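Long-range contacts in ribosomal protein s2-related protein (Deinococcus radiodurans, PDB 2JH3), which carries a 4Fe-4S cluster beside a chelatase-like fold and may act as a sirohydrochlorin ferrochelatase: residues A276-L284 and I376-R386; L387-R398 and P449-L458. All coordinates share one frame; numbering follows the deposited sequence.

In the fold
Interactions 1 and 2 follow one another along the chain, their centres about 20 Å apart, and they abut where P449 packs against S379 on helix 375-383. Interaction 1 joins two helices of the DR2241 stabilising domain: aliphatic and aromatic side chains fill its buried half, and toward solvent the tyrosine hydroxyl meets a glutamate, which also makes a long ion pair with an arginine. Interaction 2 belongs to the iron-sulfur domain and pairs a loop and short helix with the strand end and loop that carry two of the cluster's cysteines. There apolar packing is joined by a carboxylate gripped by several donors, one backbone bond and a bridging water.

Interaction 1: residues A276-L284 and I376-R386; sequences AHAEAWAAL and IEESYAHEHRR
Y380 is the knob of this contact, its ring lodged among A276, E279, A280 and A283 of the other helix. With CG swung anti to the backbone N (chi1 -178°), the ring lies with one face over A280, whose CA stands 3.8 Å from the ring centroid in a CH-pi contact. The methyl of A280 reaches in beside the ring's root, A280 CB to Y380 CB 3.4 Å, and this small residue lets the backbones come close. At the far end Y380 OH donates to E279 OE1 (2.8 Å), using the anti lone pair of a carboxylate that stands nearly upright to the ring. R386 NH2 meets that oxygen edge-on in a long salt bridge. The helices run almost perpendicular, at 95°, and their axes come within 8.9 Å; both belong to the DR2241 stabilising domain, where R385 closes the second helix with a Schellman motif. Deeper in, I376 and W281 meet at about a right angle: I376 CG2 sits centrally over the indole's six-membered ring, 3.8 Å from its centroid, while CD1 of the isoleucine continues to L284 CD2. E377, bent at chi2 (97°), brings its carboxylate to the indole edge. W281 NE1 donates in its own ring plane to E377 OE2 (3.2 Å) but strikes that carboxylate from above its plane. E369 of helix 361-371 brings a second carboxylate close to E377 OE2, so protonation of one of them is conceivable.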
loop_
_atom_site.group_PDB
_atom_site.type_symbol
_atom_site.label_atom_id
_atom_site.label_comp_id
_atom_site.label_asym_id
_atom_site.label_seq_id
_atom_site.Cartn_x
_atom_site.Cartn_y
_atom_site.Cartn_z
ATOM N N ALA A 276 17.309 24.974 18.286
ATOM C CA ALA A 276 17.351 23.830 17.376
ATOM C C ALA A 276 16.108 23.752 16.525
ATOM O O ALA A 276 16.191 23.490 15.319
ATOM C CB ALA A 276 17.501 22.535 18.179
ATOM N N HIS A 277 14.933 23.822 17.194
ATOM C CA HIS A 277 13.668 23.881 16.443
ATOM C C HIS A 277 13.690 25.076 15.545
ATOM O O HIS A 277 13.309 24.949 14.380
ATOM C CB HIS A 277 12.424 23.870 17.389
ATOM C CG HIS A 277 11.101 24.159 16.720
ATOM N ND1 HIS A 277 10.713 25.432 16.344
ATOM C CD2 HIS A 277 10.045 23.339 16.409
ATOM C CE1 HIS A 277 9.478 25.390 15.839
ATOM N NE2 HIS A 277 9.058 24.132 15.869
ATOM N N ALA A 278 14.114 26.252 16.030
ATOM C CA ALA A 278 14.070 27.407 15.152
ATOM C C ALA A 278 14.969 27.248 13.904
ATOM O O ALA A 278 14.597 27.673 12.793
ATOM C CB ALA A 278 14.437 28.711 15.914
ATOM N N GLU A 279 16.128 26.629 14.069
ATOM C CA GLU A 279 17.014 26.374 12.928
ATOM C C GLU A 279 16.386 25.537 11.826
ATOM O O GLU A 279 16.552 25.809 10.633
ATOM C CB GLU A 279 18.272 25.682 13.427
ATOM C CG GLU A 279 19.211 26.601 14.212
ATOM C CD GLU A 279 20.455 25.869 14.730
ATOM O OE1 GLU A 279 20.930 24.914 14.100
ATOM O OE2 GLU A 279 20.895 26.235 15.800
ATOM N N ALA A 280 15.675 24.469 12.225
ATOM C CA ALA A 280 15.074 23.562 11.257
ATOM C C ALA A 280 14.008 24.275 10.453
ATOM O O ALA A 280 13.925 24.130 9.232
ATOM C CB ALA A 280 14.572 22.346 11.890
ATOM N N TRP A 281 13.283 25.187 11.091
ATOM C CA TRP A 281 12.285 25.924 10.339
ATOM C C TRP A 281 12.894 27.002 9.481
ATOM O O TRP A 281 12.344 27.317 8.437
ATOM C CB TRP A 281 11.109 26.363 11.256
ATOM C CG TRP A 281 10.364 25.089 11.608
ATOM C CD1 TRP A 281 10.528 24.339 12.700
ATOM C CD2 TRP A 281 9.389 24.423 10.795
ATOM N NE1 TRP A 281 9.693 23.261 12.665
ATOM C CE2 TRP A 281 9.013 23.269 11.467
ATOM C CE3 TRP A 281 8.858 24.673 9.530
ATOM C CZ2 TRP A 281 8.095 22.363 10.945
ATOM C CZ3 TRP A 281 7.933 23.784 8.996
ATOM C CH2 TRP A 281 7.554 22.646 9.712
ATOM N N ALA A 282 14.050 27.537 9.877
ATOM C CA ALA A 282 14.808 28.429 8.959
ATOM C C ALA A 282 15.252 27.680 7.700
ATOM O O ALA A 282 15.230 28.232 6.541
ATOM C CB ALA A 282 15.999 29.037 9.652
ATOM N N ALA A 283 15.682 26.436 7.874
ATOM C CA ALA A 283 16.032 25.611 6.719
ATOM C C ALA A 283 14.829 25.360 5.787
ATOM O O ALA A 283 14.885 25.403 4.523
ATOM C CB ALA A 283 16.563 24.312 7.173
ATOM N N LEU A 284 13.704 25.115 6.405
ATOM C CA LEU A 284 12.487 24.831 5.622
ATOM C C LEU A 284 12.074 26.067 4.832
ATOM O O LEU A 284 11.769 25.938 3.685
ATOM C CB LEU A 284 11.350 24.366 6.542
ATOM C CG LEU A 284 9.939 24.039 5.959
ATOM C CD1 LEU A 284 9.089 25.227 5.615
ATOM C CD2 LEU A 284 10.029 23.199 4.722
ATOM N N ILE A 376 10.294 17.641 9.411
ATOM C CA ILE A 376 11.230 18.758 9.212
ATOM C C ILE A 376 12.407 18.770 10.233
ATOM O O ILE A 376 13.569 18.821 9.857
ATOM C CB ILE A 376 10.457 20.147 9.237
ATOM C CG1 ILE A 376 9.609 20.372 7.963
ATOM C CG2 ILE A 376 11.423 21.279 9.524
ATOM C CD1 ILE A 376 10.107 19.948 6.798
ATOM N N GLU A 377 12.058 18.605 11.496
ATOM C CA GLU A 377 12.970 18.631 12.612
ATOM C C GLU A 377 13.938 17.428 12.586
ATOM O O GLU A 377 15.122 17.553 12.880
ATOM C CB GLU A 377 12.109 18.572 13.883
ATOM C CG GLU A 377 11.203 19.823 14.139
ATOM C CD GLU A 377 9.761 19.689 13.679
ATOM O OE1 GLU A 377 9.478 18.808 12.885
ATOM O OE2 GLU A 377 8.925 20.530 14.066
ATOM N N GLU A 378 13.422 16.250 12.298
ATOM C CA GLU A 378 14.242 15.019 12.188
ATOM C C GLU A 378 15.160 15.025 11.049
ATOM O O GLU A 378 16.320 14.638 11.172
ATOM C CB GLU A 378 13.347 13.790 12.111
ATOM C CG GLU A 378 12.743 13.547 13.402
ATOM C CD GLU A 378 11.751 12.391 13.406
ATOM O OE1 GLU A 378 11.320 11.926 12.320
ATOM O OE2 GLU A 378 11.338 11.970 14.532
ATOM N N SER A 379 14.659 15.457 9.888
ATOM C CA SER A 379 15.480 15.571 8.712
ATOM C C SER A 379 16.645 16.574 8.917
ATOM O O SER A 379 17.814 16.294 8.539
ATOM C CB SER A 379 14.624 15.932 7.493
ATOM O OG SER A 379 13.719 14.829 7.162
ATOM N N TYR A 380 16.322 17.718 9.552
ATOM C CA TYR A 380 17.292 18.773 9.862
ATOM C C TYR A 380 18.368 18.219 10.765
ATOM O O TYR A 380 19.574 18.405 10.529
ATOM C CB TYR A 380 16.636 19.965 10.533
ATOM C CG TYR A 380 17.617 21.068 10.811
ATOM C CD1 TYR A 380 17.975 21.917 9.818
ATOM C CD2 TYR A 380 18.200 21.241 12.101
ATOM C CE1 TYR A 380 18.922 22.940 10.037
ATOM C CE2 TYR A 380 19.119 22.257 12.341
ATOM C CZ TYR A 380 19.503 23.082 11.293
ATOM O OH TYR A 380 20.425 24.132 11.483
ATOM N N ALA A 381 17.937 17.571 11.820
ATOM C CA ALA A 381 18.850 16.976 12.793
ATOM C C ALA A 381 19.754 15.888 12.190
ATOM O O ALA A 381 20.931 15.806 12.501
ATOM C CB ALA A 381 18.049 16.409 13.873
ATOM N N HIS A 382 19.204 15.078 11.294
ATOM C CA HIS A 382 20.002 14.062 10.647
ATOM C C HIS A 382 21.102 14.646 9.771
ATOM O O HIS A 382 22.221 14.207 9.883
ATOM C CB HIS A 382 19.111 13.081 9.891
ATOM C CG HIS A 382 19.852 11.887 9.393
ATOM N ND1 HIS A 382 20.548 11.041 10.230
ATOM C CD2 HIS A 382 19.953 11.364 8.163
ATOM C CE1 HIS A 382 21.041 10.042 9.532
ATOM N NE2 HIS A 382 20.708 10.212 8.269
ATOM N N GLU A 383 20.803 15.671 8.966
ATOM C CA GLU A 383 21.797 16.377 8.149
ATOM C C GLU A 383 22.957 17.038 8.967
ATOM O O GLU A 383 24.109 17.122 8.516
ATOM C CB GLU A 383 21.109 17.454 7.331
ATOM C CG GLU A 383 20.308 17.028 6.182
ATOM C CD GLU A 383 21.046 16.347 4.990
ATOM O OE1 GLU A 383 22.270 16.113 4.982
ATOM O OE2 GLU A 383 20.321 16.013 4.044
ATOM N N HIS A 384 22.624 17.490 10.162
ATOM C CA HIS A 384 23.578 17.963 11.131
ATOM C C HIS A 384 24.184 16.859 11.967
ATOM O O HIS A 384 24.780 17.122 13.000
ATOM C CB HIS A 384 22.917 18.978 12.067
ATOM C CG HIS A 384 23.014 20.373 11.570
ATOM N ND1 HIS A 384 24.087 20.816 10.826
ATOM C CD2 HIS A 384 22.189 21.434 11.711
ATOM C CE1 HIS A 384 23.896 22.087 10.505
ATOM N NE2 HIS A 384 22.747 22.487 11.025
ATOM N N ARG A 385 23.976 15.623 11.564
ATOM C CA ARG A 385 24.612 14.461 12.194
ATOM C C ARG A 385 24.271 14.317 13.683
ATOM O O ARG A 385 25.077 13.918 14.482
ATOM C CB ARG A 385 26.163 14.476 11.903
ATOM C CG ARG A 385 26.532 14.379 10.407
ATOM C CD ARG A 385 27.822 15.156 10.050
ATOM N NE ARG A 385 29.031 14.709 10.787
ATOM C CZ ARG A 385 30.285 14.599 10.301
ATOM N NH1 ARG A 385 30.600 14.854 9.028
ATOM N NH2 ARG A 385 31.265 14.194 11.103
ATOM N N ARG A 386 23.059 14.631 14.085
ATOM C CA ARG A 386 22.760 14.488 15.501
ATOM C C ARG A 386 21.349 14.002 15.785
ATOM O O ARG A 386 20.770 14.343 16.800
ATOM C CB ARG A 386 23.009 15.826 16.208
ATOM C CG ARG A 386 22.029 16.932 15.886
ATOM C CD ARG A 386 22.699 18.264 15.987
ATOM N NE ARG A 386 21.743 19.355 15.885
ATOM C CZ ARG A 386 22.072 20.609 15.542
ATOM N NH1 ARG A 386 23.354 20.966 15.241
ATOM N NH2 ARG A 386 21.106 21.524 15.483
#

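Interaction 2: residues L387-R398 and P449-L458; sequences LHWTPWMSTARR and PCAEACTVLL. With SF4 (iron/sulfur cluster), chain E.
E452 reaches T395 and R398 with a fully extended chain, and its OE2 takes three donor bonds, from T395 OG1, R398 NH1 and R398 NH2. T395 OG1 donates to the anti lone pair of E452 OE2 at 2.9 Å, while R398 NH1 takes the syn side at 3.0 Å and R398 NH2 approaches from above the carboxylate plane. Guanidinium and carboxylate stand almost perpendicular, 86° apart. R56 pairs with E452 OE1 and E87 with R398 NE, which extends the charged network. Close by, T390 N bonds to A451 O (2.9 Å), and a water bridges T390 O, T395 OG1 and A453 N. Apolar packing continues where L458 CD2 touches both T395 CG2 and W392 CH2, and A453 CB meets the indole edge of W392. Toward solvent the fit is looser: W389 offers its CA and CB to A451 but its indole leads away, and H388 meets A451 CB through its carbonyl oxygen alone. Behind this loop C450 SG binds FE1 of the cluster at 2.3 Å and C454 SG binds FE2, C422 and C425 being the other cysteine ligands. L387 and P449 pack together against helix 375-383, W392 and L457 rest on helix 411-422, and strand 448-450 pairs in parallel with strand 427-429.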
loop_
_atom_site.group_PDB
_atom_site.type_symbol
_atom_site.label_atom_id
_atom_site.label_comp_id
_atom_site.label_asym_id
_atom_site.label_seq_id
_atom_site.Cartn_x
_atom_site.Cartn_y
_atom_site.Cartn_z
ATOM N N LEU A 387 20.801 13.161 14.934
ATOM C CA LEU A 387 19.492 12.633 15.226
ATOM C C LEU A 387 19.668 11.426 16.114
ATOM O O LEU A 387 20.296 10.499 15.665
ATOM C CB LEU A 387 18.760 12.213 13.925
ATOM C CG LEU A 387 17.382 11.568 14.145
ATOM C CD1 LEU A 387 16.443 12.515 14.824
ATOM C CD2 LEU A 387 16.753 11.116 12.891
ATOM N N HIS A 388 19.105 11.392 17.322
ATOM C CA HIS A 388 19.274 10.188 18.161
ATOM C C HIS A 388 18.142 9.229 17.950
ATOM O O HIS A 388 16.997 9.653 17.764
ATOM C CB HIS A 388 19.481 10.509 19.650
ATOM C CG HIS A 388 20.799 11.195 19.909
ATOM N ND1 HIS A 388 21.988 10.724 19.384
ATOM C CD2 HIS A 388 21.089 12.386 20.496
ATOM C CE1 HIS A 388 22.959 11.580 19.674
ATOM N NE2 HIS A 388 22.444 12.590 20.358
ATOM N N TRP A 389 18.499 7.964 17.806
ATOM C CA TRP A 389 17.545 6.972 17.431
ATOM C C TRP A 389 17.436 6.098 18.663
ATOM O O TRP A 389 18.310 6.108 19.507
ATOM C CB TRP A 389 17.921 6.168 16.126
ATOM C CG TRP A 389 19.305 5.729 16.103
ATOM C CD1 TRP A 389 20.393 6.469 15.666
ATOM C CD2 TRP A 389 19.834 4.492 16.611
ATOM N NE1 TRP A 389 21.553 5.738 15.874
ATOM C CE2 TRP A 389 21.234 4.526 16.425
ATOM C CE3 TRP A 389 19.262 3.368 17.209
ATOM C CZ2 TRP A 389 22.055 3.490 16.857
ATOM C CZ3 TRP A 389 20.052 2.350 17.590
ATOM C CH2 TRP A 389 21.426 2.381 17.400
ATOM N N THR A 390 16.334 5.383 18.765
ATOM C CA THR A 390 16.090 4.479 19.880
ATOM C C THR A 390 16.100 3.034 19.346
ATOM O O THR A 390 15.380 2.707 18.426
ATOM C CB THR A 390 14.747 4.869 20.483
ATOM O OG1 THR A 390 14.781 6.294 20.840
ATOM C CG2 THR A 390 14.313 3.949 21.649
ATOM N N PRO A 391 16.940 2.146 19.896
ATOM C CA PRO A 391 16.976 0.766 19.421
ATOM C C PRO A 391 15.697 0.014 19.682
ATOM O O PRO A 391 15.001 0.347 20.640
ATOM C CB PRO A 391 18.046 0.141 20.312
ATOM C CG PRO A 391 18.124 0.964 21.391
ATOM C CD PRO A 391 17.866 2.339 21.003
ATOM N N TRP A 392 15.391 -0.956 18.847
ATOM C CA TRP A 392 14.192 -1.741 18.975
ATOM C C TRP A 392 13.944 -2.266 20.392
ATOM O O TRP A 392 12.832 -2.151 20.923
ATOM C CB TRP A 392 14.215 -2.922 17.992
ATOM C CG TRP A 392 13.263 -3.939 18.397
ATOM C CD1 TRP A 392 13.484 -5.038 19.245
ATOM C CD2 TRP A 392 11.880 -3.946 18.097
ATOM N NE1 TRP A 392 12.283 -5.756 19.391
ATOM C CE2 TRP A 392 11.299 -5.093 18.728
ATOM C CE3 TRP A 392 11.060 -3.125 17.339
ATOM C CZ2 TRP A 392 9.974 -5.390 18.616
ATOM C CZ3 TRP A 392 9.732 -3.441 17.237
ATOM C CH2 TRP A 392 9.188 -4.529 17.907
ATOM N N MET A 393 14.951 -2.858 21.031
ATOM C CA MET A 393 14.673 -3.529 22.320
ATOM C C MET A 393 14.226 -2.539 23.407
ATOM O O MET A 393 13.423 -2.829 24.284
ATOM C CB MET A 393 15.906 -4.322 22.795
ATOM C CG MET A 393 15.536 -5.778 23.276
ATOM S SD MET A 393 13.912 -6.026 24.140
ATOM C CE MET A 393 13.365 -7.506 23.234
ATOM N N SER A 394 14.761 -1.341 23.352
ATOM C CA SER A 394 14.288 -0.294 24.188
ATOM C C SER A 394 12.769 0.132 24.008
ATOM O O SER A 394 12.001 0.255 24.992
ATOM C CB SER A 394 15.270 0.866 24.012
ATOM O OG SER A 394 14.783 1.892 24.768
ATOM N N THR A 395 12.319 0.331 22.762
ATOM C CA THR A 395 10.897 0.468 22.503
ATOM C C THR A 395 10.105 -0.688 23.042
ATOM O O THR A 395 9.096 -0.468 23.720
ATOM C CB THR A 395 10.632 0.539 20.981
ATOM O OG1 THR A 395 11.496 1.492 20.428
ATOM C CG2 THR A 395 9.181 0.909 20.632
ATOM N N ALA A 396 10.491 -1.926 22.689
ATOM C CA ALA A 396 9.730 -3.119 23.050
ATOM C C ALA A 396 9.563 -3.239 24.583
ATOM O O ALA A 396 8.480 -3.565 25.063
ATOM C CB ALA A 396 10.394 -4.364 22.486
ATOM N N ARG A 397 10.654 -2.972 25.296
ATOM C CA ARG A 397 10.704 -3.036 26.763
ATOM C C ARG A 397 9.796 -2.010 27.458
ATOM O O ARG A 397 9.363 -2.282 28.580
ATOM C CB ARG A 397 12.115 -2.795 27.255
ATOM C CG ARG A 397 12.978 -3.994 27.291
ATOM C CD ARG A 397 14.330 -3.597 27.871
ATOM N NE ARG A 397 14.435 -3.533 29.334
ATOM C CZ ARG A 397 14.385 -4.587 30.162
ATOM N NH1 ARG A 397 14.123 -5.798 29.689
ATOM N NH2 ARG A 397 14.545 -4.424 31.475
ATOM N N ARG A 398 9.528 -0.840 26.859
ATOM C CA ARG A 398 8.583 0.089 27.501
ATOM C C ARG A 398 7.147 -0.448 27.553
ATOM O O ARG A 398 6.353 -0.009 28.424
ATOM C CB ARG A 398 8.484 1.432 26.797
ATOM C CG ARG A 398 9.699 2.255 26.832
ATOM C CD ARG A 398 9.408 3.738 26.457
ATOM N NE ARG A 398 8.668 3.875 25.211
ATOM C CZ ARG A 398 9.242 3.982 24.008
ATOM N NH1 ARG A 398 10.542 3.990 23.888
ATOM N NH2 ARG A 398 8.511 4.061 22.934
ATOM N N PRO A 449 14.330 10.415 7.623
ATOM C CA PRO A 449 14.685 9.404 8.674
ATOM C C PRO A 449 13.586 8.905 9.583
ATOM O O PRO A 449 12.633 9.623 9.908
ATOM C CB PRO A 449 15.731 10.138 9.500
ATOM C CG PRO A 449 15.401 11.630 9.336
ATOM C CD PRO A 449 14.774 11.790 7.982
ATOM N N CYS A 450 13.732 7.654 10.019
ATOM C CA CYS A 450 12.901 7.032 11.037
ATOM C C CYS A 450 13.810 6.757 12.238
ATOM O O CYS A 450 14.800 5.995 12.117
ATOM C CB CYS A 450 12.234 5.732 10.609
ATOM S SG CYS A 450 11.270 5.037 11.980
ATOM N N ALA A 451 13.499 7.412 13.379
ATOM C CA ALA A 451 14.372 7.364 14.527
ATOM C C ALA A 451 13.937 6.281 15.515
ATOM O O ALA A 451 14.661 6.008 16.494
ATOM C CB ALA A 451 14.405 8.769 15.226
ATOM N N GLU A 452 12.765 5.662 15.294
ATOM C CA GLU A 452 12.215 4.736 16.315
ATOM C C GLU A 452 11.035 3.960 15.692
ATOM O O GLU A 452 10.230 4.537 14.926
ATOM C CB GLU A 452 11.764 5.476 17.613
ATOM C CG GLU A 452 11.413 4.471 18.705
ATOM C CD GLU A 452 11.089 5.070 20.016
ATOM O OE1 GLU A 452 11.016 6.295 20.104
ATOM O OE2 GLU A 452 10.959 4.299 20.950
ATOM N N ALA A 453 10.953 2.670 15.991
ATOM C CA ALA A 453 9.845 1.890 15.634
ATOM C C ALA A 453 8.549 2.515 16.114
ATOM O O ALA A 453 8.377 2.805 17.300
ATOM C CB ALA A 453 9.990 0.475 16.118
ATOM N N CYS A 454 7.608 2.646 15.167
ATOM C CA CYS A 454 6.263 3.258 15.392
ATOM C C CYS A 454 5.151 2.302 15.914
ATOM O O CYS A 454 5.308 1.055 15.950
ATOM C CB CYS A 454 5.773 3.961 14.086
ATOM S SG CYS A 454 5.284 2.835 12.852
ATOM N N THR A 455 4.016 2.858 16.317
ATOM C CA THR A 455 2.971 2.002 16.906
ATOM C C THR A 455 2.399 1.014 15.891
ATOM O O THR A 455 1.994 -0.051 16.271
ATOM C CB THR A 455 1.806 2.766 17.603
ATOM O OG1 THR A 455 1.224 3.637 16.678
ATOM C CG2 THR A 455 2.350 3.569 18.793
ATOM N N VAL A 456 2.429 1.347 14.601
ATOM C CA VAL A 456 1.883 0.451 13.575
ATOM C C VAL A 456 2.795 -0.785 13.417
ATOM O O VAL A 456 2.292 -1.946 13.324
ATOM C CB VAL A 456 1.614 1.188 12.272
ATOM C CG1 VAL A 456 1.357 0.209 11.089
ATOM C CG2 VAL A 456 0.376 2.108 12.418
ATOM N N LEU A 457 4.113 -0.572 13.430
ATOM C CA LEU A 457 5.061 -1.663 13.361
ATOM C C LEU A 457 5.035 -2.517 14.635
ATOM O O LEU A 457 5.102 -3.749 14.538
ATOM C CB LEU A 457 6.499 -1.142 13.150
ATOM C CG LEU A 457 7.631 -2.191 13.213
ATOM C CD1 LEU A 457 7.375 -3.287 12.153
ATOM C CD2 LEU A 457 8.983 -1.568 12.921
ATOM N N LEU A 458 4.911 -1.874 15.811
ATOM C CA LEU A 458 4.808 -2.635 17.080
ATOM C C LEU A 458 3.586 -3.556 17.054
ATOM O O LEU A 458 3.652 -4.718 17.439
ATOM C CB LEU A 458 4.681 -1.706 18.274
ATOM C CG LEU A 458 5.907 -0.906 18.606
ATOM C CD1 LEU A 458 5.611 0.276 19.474
ATOM C CD2 LEU A 458 6.928 -1.767 19.272
HETATM FE FE1 SF4 E . 9.546 3.974 10.971
HETATM FE FE2 SF4 E . 6.992 3.090 11.225
HETATM FE FE3 SF4 E . 7.849 4.192 8.909
HETATM FE FE4 SF4 E . 8.746 1.719 9.651
HETATM S S1 SF4 E . 6.548 2.273 9.128
HETATM S S2 SF4 E . 10.058 3.427 8.830
HETATM S S3 SF4 E . 8.910 1.982 11.952
HETATM S S4 SF4 E . 7.584 5.315 10.898
HETATM O O HOH W 1 12.896 1.493 17.935
#